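Local coordinates for protein OS-9 homolog (Saccharomyces cerevisiae, PDB 2YMA), which acts as an endoplasmic reticulum lectin that helps target misfolded lumenal glycoproteins for degradation, this chain being its dimerization domain, at residues L102-L107 and A112-N117; L37-N42 and Q56-A61; K64-R69 and H77-G82. All coordinates share one frame; numbering follows the deposited sequence.

Overall arrangement
The three contacts belong to one unit of a single helix on a mixed beta sheet, the dimerization domain of Yos9. Contact 1 pairs two strands of that sheet, contact 2 holds the middle of helix 52-67 to strand 36-39, and contact 3 sets the helix end against the loop leading to strand 84-92. The centres of contacts 1 and 2 lie about 14 Å apart, and F116 CZ comes 3.7 Å from F58 CD1. Those of contacts 1 and 3 are about 15 Å apart; among their touches, I106 CD1 lies 4.1 Å from L79 CD2. Contacts 2 and 3 adjoin along helix 52-67, centres about 18 Å apart, without touching otherwise. Contact 1 alone touches the second subunit.

Contact 1 of 3, residues L102-L107 and A112-N117; sequences LSLNIL and AEIFFN
Four backbone hydrogen bonds join S103 and N105 to F115 and E113, making an antiparallel beta hairpin. S103 N gives a nearly straight bond to F115 O (2.8 Å, 169° at the hydrogen), and F115 N returns one to S103 O. The pair N105 and E113 repeats the exchange, with N105 N to E113 O at 2.8 Å; in the reverse bond, E113 N stands 32° out of the carbonyl plane of N105. Between these rungs, I114 CA approaches S103 O to 3.2 Å as a CA-H...O contact.

The two faces differ in role. S103, N105, E113 and F115 look toward the second subunit: the N105 amides of the two chains hydrogen-bond to each other, E113 forms a salt bridge with K133 of the second subunit, and the F115 ring meets Y132 of that chain. The hairpin is thus part of the homodimer interface.

L102, L104, I106, A112, I114 and F116 occupy the other face, where L104 and I114 also touch helix 52-67. With CG anti to the backbone N (chi1 168°), L104 sends CD1 across to A112 CB at 3.6 Å and I114 CG2 at 3.7 Å. L102 extends CD2 over to strand 112-117, where it lies obliquely against the F116 ring, 3.7 Å from F116 CE1.

Contact 2 of 3, residues L37-N42 and Q56-A61; sequences LMVTDN and QKFGNA
L37 meets F58 across the packing of a helix on a beta sheet: strand 36-39 supplies L37 and V39, helix 52-67 supplies F58, and a salt bridge between D41 and K57 lies beyond the strand end. L37 touches the ring with one branch only, CD1 standing 4.1 Å from F58 CE2, near the ring plane and at its edge. The two side chains run past each other in opposite directions, so the leucine lies alongside the phenylalanine.

Two residues on, V39 points to the same side of the strand, and the V39 and F58 side chains cross at about a right angle. Its CG2, anti to the carbonyl carbon, comes to 3.6 Å from F58 CZ and also sits at the edge near the ring plane. CE2 and CZ of F58 are thus each met by a methyl group. Around the same ring, F116 makes an edge-to-face contact and I23 adds a further side chain, placing F58 in the buried layer between helix and sheet.

After the strand, D41 reaches the helix through its side chain. It turns its carboxylate away from its own backbone N (chi1 -169°) and toward K57, while OD1 accepts a hydrogen bond from A43 N. This second bond would limit rotation of the carboxylate. K57, extended beyond CG, crosses D41 at about a right angle, and its NZ donates a hydrogen bond within the salt bridge to D41 OD2 (2.8 Å), meeting it on the syn side and 31° out of the carboxylate plane.

Contact 3 of 3, residues K64-R69 and H77-G82; sequences KMLSLR and HILQPG
L79, whose first torsion places CG beside its carbonyl carbon (chi1 -165°), and L66, with CG beside the backbone N (chi1 -67°), swing their ends toward each other although neither CB faces the opposite segment directly. Their side chains meet at an oblique angle through a single pair of methyls, L66 CD2 and L79 CD2, 4.0 Å apart.

The second touch involves R69 and I78, whose CA atoms are 6.7 Å apart. I78 points at R69 and spans two parts of it: CG2 lies 3.9 Å from R69 CG, while CD1 is 3.5 Å from the carbonyl oxygen R69 O. The guanidinium end of R69 leads away from I78, so the arginine contributes its CB and CG here. I78 also touches S72 in the intervening loop.

Deeper in, L79 packs on V71, L73 and I106, and its backbone is hydrogen-bonded to V71, which ties the returning chain to the start of the same loop. At the helix end, R69 N bonds back to L66 O at 2.9 Å, and R69 has positive phi (58°). The arrangement is a Schellman motif ending helix 52-67, packed at the surface against the loop that leads into strand 84-92.

Contact 1 of 3, residues L102-L107 and A112-N117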
# COMPACT_ATOMS: atom_id res chain seq x y z
N LEU A 102 9.11 2.16 1.36
CA LEU A 102 8.61 3.01 2.42
C LEU A 102 7.09 3.04 2.34
O LEU A 102 6.51 3.31 1.28
CB LEU A 102 9.19 4.42 2.29
CG LEU A 102 9.08 5.46 3.43
CD1 LEU A 102 8.02 6.45 3.13
CD2 LEU A 102 8.85 4.84 4.79
N SER A 103 6.45 2.72 3.45
CA SER A 103 5.01 2.86 3.57
C SER A 103 4.71 4.05 4.47
O SER A 103 5.16 4.09 5.62
CB SER A 103 4.41 1.58 4.16
OG SER A 103 3.03 1.74 4.44
N LEU A 104 3.95 5.00 3.94
CA LEU A 104 3.56 6.19 4.70
C LEU A 104 2.05 6.20 4.88
O LEU A 104 1.30 6.28 3.90
CB LEU A 104 4.00 7.48 3.97
CG LEU A 104 3.37 8.76 4.55
CD1 LEU A 104 3.75 8.95 6.03
CD2 LEU A 104 3.76 9.97 3.72
N ASN A 105 1.61 6.14 6.13
CA ASN A 105 0.19 6.03 6.41
C ASN A 105 -0.26 7.25 7.17
O ASN A 105 -0.10 7.35 8.39
CB ASN A 105 -0.13 4.74 7.20
CG ASN A 105 -1.63 4.55 7.44
OD1 ASN A 105 -2.48 5.24 6.87
ND2 ASN A 105 -1.96 3.58 8.30
N ILE A 106 -0.81 8.20 6.43
CA ILE A 106 -1.26 9.42 7.05
C ILE A 106 -2.67 9.22 7.59
O ILE A 106 -3.59 8.85 6.85
CB ILE A 106 -1.19 10.57 6.07
CG1 ILE A 106 0.26 10.76 5.63
CG2 ILE A 106 -1.77 11.83 6.71
CD1 ILE A 106 0.46 11.88 4.65
N LEU A 107 -2.81 9.44 8.88
CA LEU A 107 -4.03 9.08 9.58
C LEU A 107 -4.94 10.29 9.71
O LEU A 107 -6.16 10.18 9.60
CB LEU A 107 -3.67 8.52 10.95
CG LEU A 107 -2.70 7.34 10.79
CD1 LEU A 107 -1.93 7.09 12.06
CD2 LEU A 107 -3.45 6.09 10.36
N ALA A 112 1.24 10.40 11.38
CA ALA A 112 1.47 9.40 10.35
C ALA A 112 2.21 8.21 10.94
O ALA A 112 2.88 8.33 11.97
CB ALA A 112 2.26 10.00 9.18
N GLU A 113 2.10 7.06 10.29
CA GLU A 113 2.91 5.90 10.61
C GLU A 113 3.79 5.59 9.41
O GLU A 113 3.30 5.55 8.29
CB GLU A 113 2.03 4.69 10.90
CG GLU A 113 1.23 4.79 12.18
CD GLU A 113 2.05 4.47 13.42
OE1 GLU A 113 2.94 3.60 13.35
OE2 GLU A 113 1.79 5.10 14.47
N ILE A 114 5.09 5.40 9.63
CA ILE A 114 5.96 4.94 8.55
C ILE A 114 6.48 3.53 8.84
O ILE A 114 6.69 3.15 9.99
CB ILE A 114 7.10 5.92 8.21
CG1 ILE A 114 8.07 6.09 9.38
CG2 ILE A 114 6.53 7.28 7.76
CD1 ILE A 114 9.05 7.26 9.19
N PHE A 115 6.64 2.75 7.78
CA PHE A 115 7.02 1.36 7.91
C PHE A 115 7.96 1.07 6.76
O PHE A 115 7.73 1.50 5.63
CB PHE A 115 5.77 0.47 7.83
CG PHE A 115 6.05 -1.03 7.99
CD1 PHE A 115 6.33 -1.82 6.88
CD2 PHE A 115 5.99 -1.64 9.24
CE1 PHE A 115 6.57 -3.19 7.01
CE2 PHE A 115 6.22 -3.02 9.38
CZ PHE A 115 6.52 -3.79 8.27
N PHE A 116 9.04 0.37 7.07
CA PHE A 116 9.97 -0.07 6.04
C PHE A 116 9.71 -1.53 5.73
O PHE A 116 9.76 -2.38 6.61
CB PHE A 116 11.41 0.14 6.50
CG PHE A 116 11.76 1.57 6.77
CD1 PHE A 116 11.83 2.49 5.74
CD2 PHE A 116 12.04 2.00 8.07
CE1 PHE A 116 12.17 3.81 6.00
CE2 PHE A 116 12.38 3.32 8.33
CZ PHE A 116 12.44 4.23 7.29
N ASN A 117 9.43 -1.82 4.47
CA ASN A 117 9.09 -3.16 4.05
C ASN A 117 10.07 -3.65 2.99
O ASN A 117 9.92 -3.33 1.80
CB ASN A 117 7.64 -3.21 3.54
CG ASN A 117 7.12 -4.64 3.39
OD1 ASN A 117 7.88 -5.57 3.07
ND2 ASN A 117 5.83 -4.82 3.61

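Contact 2 of 3, residues L37-N42 and Q56-A61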
# COMPACT_ATOMS: atom_id res chain seq x y z
N LEU A 37 12.42 7.60 -3.52
CA LEU A 37 13.25 8.26 -2.52
C LEU A 37 14.68 7.73 -2.60
O LEU A 37 14.91 6.53 -2.82
CB LEU A 37 12.72 8.03 -1.10
CG LEU A 37 11.33 8.60 -0.79
CD1 LEU A 37 10.85 8.12 0.57
CD2 LEU A 37 11.28 10.12 -0.93
N MET A 38 15.65 8.61 -2.41
CA MET A 38 17.05 8.20 -2.47
C MET A 38 17.84 8.56 -1.22
O MET A 38 17.91 9.73 -0.81
CB MET A 38 17.76 8.79 -3.68
CG MET A 38 19.22 8.37 -3.76
SD MET A 38 20.08 9.12 -5.15
CE MET A 38 20.02 10.86 -4.70
N VAL A 39 18.46 7.54 -0.63
CA VAL A 39 19.24 7.72 0.58
C VAL A 39 20.71 7.87 0.20
O VAL A 39 21.24 7.05 -0.54
CB VAL A 39 19.06 6.54 1.56
CG1 VAL A 39 19.94 6.72 2.79
CG2 VAL A 39 17.60 6.43 1.96
N THR A 40 21.34 8.93 0.70
CA THR A 40 22.76 9.19 0.42
C THR A 40 23.58 9.11 1.70
O THR A 40 24.81 9.13 1.67
CB THR A 40 22.96 10.56 -0.25
OG1 THR A 40 22.53 11.60 0.64
CG2 THR A 40 22.14 10.65 -1.54
N ASP A 41 22.89 8.98 2.83
CA ASP A 41 23.51 8.93 4.15
C ASP A 41 24.19 7.58 4.40
O ASP A 41 23.55 6.53 4.32
CB ASP A 41 22.43 9.18 5.21
CG ASP A 41 22.99 9.42 6.60
OD1 ASP A 41 24.17 9.07 6.85
OD2 ASP A 41 22.23 9.95 7.44
N ASN A 42 25.48 7.61 4.72
CA ASN A 42 26.23 6.38 5.02
C ASN A 42 25.81 5.68 6.30
O ASN A 42 26.09 4.49 6.50
CB ASN A 42 27.74 6.65 5.05
CG ASN A 42 28.40 6.38 3.73
OD1 ASN A 42 27.89 5.60 2.92
ND2 ASN A 42 29.55 7.01 3.50
N GLN A 56 13.60 8.46 12.59
CA GLN A 56 13.67 9.86 12.97
C GLN A 56 14.09 10.75 11.78
O GLN A 56 13.55 11.84 11.59
CB GLN A 56 14.57 10.06 14.19
CG GLN A 56 14.03 11.10 15.17
CD GLN A 56 13.04 10.52 16.15
OE1 GLN A 56 12.98 9.31 16.32
NE2 GLN A 56 12.25 11.38 16.79
N LYS A 57 15.03 10.26 10.98
CA LYS A 57 15.45 11.00 9.79
C LYS A 57 14.36 11.01 8.72
O LYS A 57 14.07 12.04 8.13
CB LYS A 57 16.74 10.41 9.23
CG LYS A 57 17.92 10.63 10.13
CD LYS A 57 19.17 9.94 9.60
CE LYS A 57 20.40 10.30 10.42
NZ LYS A 57 21.56 9.42 10.09
N PHE A 58 13.74 9.86 8.49
CA PHE A 58 12.68 9.78 7.50
C PHE A 58 11.46 10.58 7.92
O PHE A 58 10.82 11.22 7.09
CB PHE A 58 12.32 8.32 7.21
CG PHE A 58 13.10 7.74 6.06
CD1 PHE A 58 14.36 7.20 6.26
CD2 PHE A 58 12.58 7.75 4.78
CE1 PHE A 58 15.08 6.68 5.21
CE2 PHE A 58 13.30 7.24 3.72
CZ PHE A 58 14.55 6.69 3.93
N GLY A 59 11.17 10.59 9.22
CA GLY A 59 10.12 11.46 9.72
C GLY A 59 10.33 12.90 9.26
O GLY A 59 9.40 13.54 8.78
N ASN A 60 11.55 13.41 9.42
CA ASN A 60 11.87 14.78 9.03
C ASN A 60 11.73 15.00 7.53
O ASN A 60 11.18 16.02 7.08
CB ASN A 60 13.30 15.17 9.44
CG ASN A 60 13.51 15.13 10.94
OD1 ASN A 60 12.57 15.34 11.71
ND2 ASN A 60 14.74 14.85 11.35
N ALA A 61 12.25 14.06 6.75
CA ALA A 61 12.18 14.16 5.30
C ALA A 61 10.72 14.17 4.80
O ALA A 61 10.39 14.91 3.85
CB ALA A 61 12.97 13.03 4.64

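Contact 3 of 3, residues K64-R69 and H77-G82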
# COMPACT_ATOMS: atom_id res chain seq x y z
N LYS A 64 9.09 17.48 5.42
CA LYS A 64 9.58 18.44 4.43
C LYS A 64 8.88 18.21 3.08
O LYS A 64 8.44 19.16 2.43
CB LYS A 64 11.11 18.33 4.26
CG LYS A 64 11.70 19.35 3.29
CD LYS A 64 12.57 20.37 3.99
CE LYS A 64 13.72 20.80 3.09
NZ LYS A 64 14.74 21.62 3.81
N MET A 65 8.80 16.95 2.68
CA MET A 65 8.11 16.57 1.45
C MET A 65 6.70 17.14 1.45
O MET A 65 6.25 17.71 0.45
CB MET A 65 8.05 15.05 1.34
CG MET A 65 7.35 14.53 0.11
SD MET A 65 7.26 12.70 0.13
CE MET A 65 5.96 12.47 1.34
N LEU A 66 6.01 16.99 2.57
CA LEU A 66 4.66 17.52 2.73
C LEU A 66 4.58 19.05 2.70
O LEU A 66 3.69 19.62 2.05
CB LEU A 66 4.01 16.96 4.00
CG LEU A 66 3.75 15.46 3.90
CD1 LEU A 66 3.32 14.87 5.24
CD2 LEU A 66 2.71 15.20 2.83
N SER A 67 5.51 19.71 3.39
CA SER A 67 5.62 21.17 3.40
C SER A 67 5.79 21.71 2.00
O SER A 67 5.23 22.75 1.64
CB SER A 67 6.81 21.62 4.25
OG SER A 67 6.65 21.18 5.58
N LEU A 68 6.59 21.00 1.21
CA LEU A 68 6.86 21.39 -0.16
C LEU A 68 5.66 21.15 -1.08
O LEU A 68 5.63 21.66 -2.21
CB LEU A 68 8.12 20.67 -0.67
CG LEU A 68 9.43 21.14 -0.02
CD1 LEU A 68 10.64 20.45 -0.62
CD2 LEU A 68 9.55 22.65 -0.17
N ARG A 69 4.67 20.41 -0.59
CA ARG A 69 3.50 20.05 -1.39
C ARG A 69 3.88 19.29 -2.67
O ARG A 69 3.28 19.50 -3.73
CB ARG A 69 2.66 21.29 -1.74
CG ARG A 69 1.82 21.84 -0.60
CD ARG A 69 1.31 23.24 -0.93
NE ARG A 69 2.13 24.30 -0.34
CZ ARG A 69 2.38 25.47 -0.92
NH1 ARG A 69 1.88 25.73 -2.12
NH2 ARG A 69 3.14 26.37 -0.31
N HIS A 77 -5.45 16.49 -7.27
CA HIS A 77 -5.45 17.43 -6.15
C HIS A 77 -4.23 17.25 -5.25
O HIS A 77 -3.89 16.13 -4.89
CB HIS A 77 -6.72 17.29 -5.32
CG HIS A 77 -7.91 17.99 -5.91
ND1 HIS A 77 -7.81 19.18 -6.58
CD2 HIS A 77 -9.22 17.65 -5.93
CE1 HIS A 77 -9.01 19.56 -6.99
NE2 HIS A 77 -9.88 18.64 -6.61
N ILE A 78 -3.60 18.37 -4.90
CA ILE A 78 -2.48 18.38 -3.96
C ILE A 78 -2.90 17.81 -2.61
O ILE A 78 -3.97 18.15 -2.08
CB ILE A 78 -1.89 19.82 -3.79
CG1 ILE A 78 -1.15 20.24 -5.05
CG2 ILE A 78 -0.92 19.88 -2.62
CD1 ILE A 78 0.13 19.46 -5.25
N LEU A 79 -2.07 16.94 -2.05
CA LEU A 79 -2.28 16.39 -0.72
C LEU A 79 -2.28 17.50 0.32
O LEU A 79 -1.24 18.08 0.62
CB LEU A 79 -1.20 15.36 -0.40
CG LEU A 79 -1.45 14.43 0.79
CD1 LEU A 79 -2.76 13.73 0.60
CD2 LEU A 79 -0.34 13.41 0.90
N GLN A 80 -3.45 17.79 0.87
CA GLN A 80 -3.60 18.86 1.85
C GLN A 80 -3.89 18.29 3.23
O GLN A 80 -4.50 17.23 3.35
CB GLN A 80 -4.74 19.79 1.43
N PRO A 81 -3.46 19.00 4.29
CA PRO A 81 -3.77 18.62 5.67
C PRO A 81 -5.26 18.31 5.82
O PRO A 81 -6.08 18.96 5.19
CB PRO A 81 -3.41 19.87 6.46
CG PRO A 81 -2.26 20.43 5.70
CD PRO A 81 -2.56 20.17 4.24
N GLY A 82 -5.59 17.33 6.66
CA GLY A 82 -6.96 16.87 6.78
C GLY A 82 -7.18 15.60 5.97
O GLY A 82 -8.02 14.78 6.31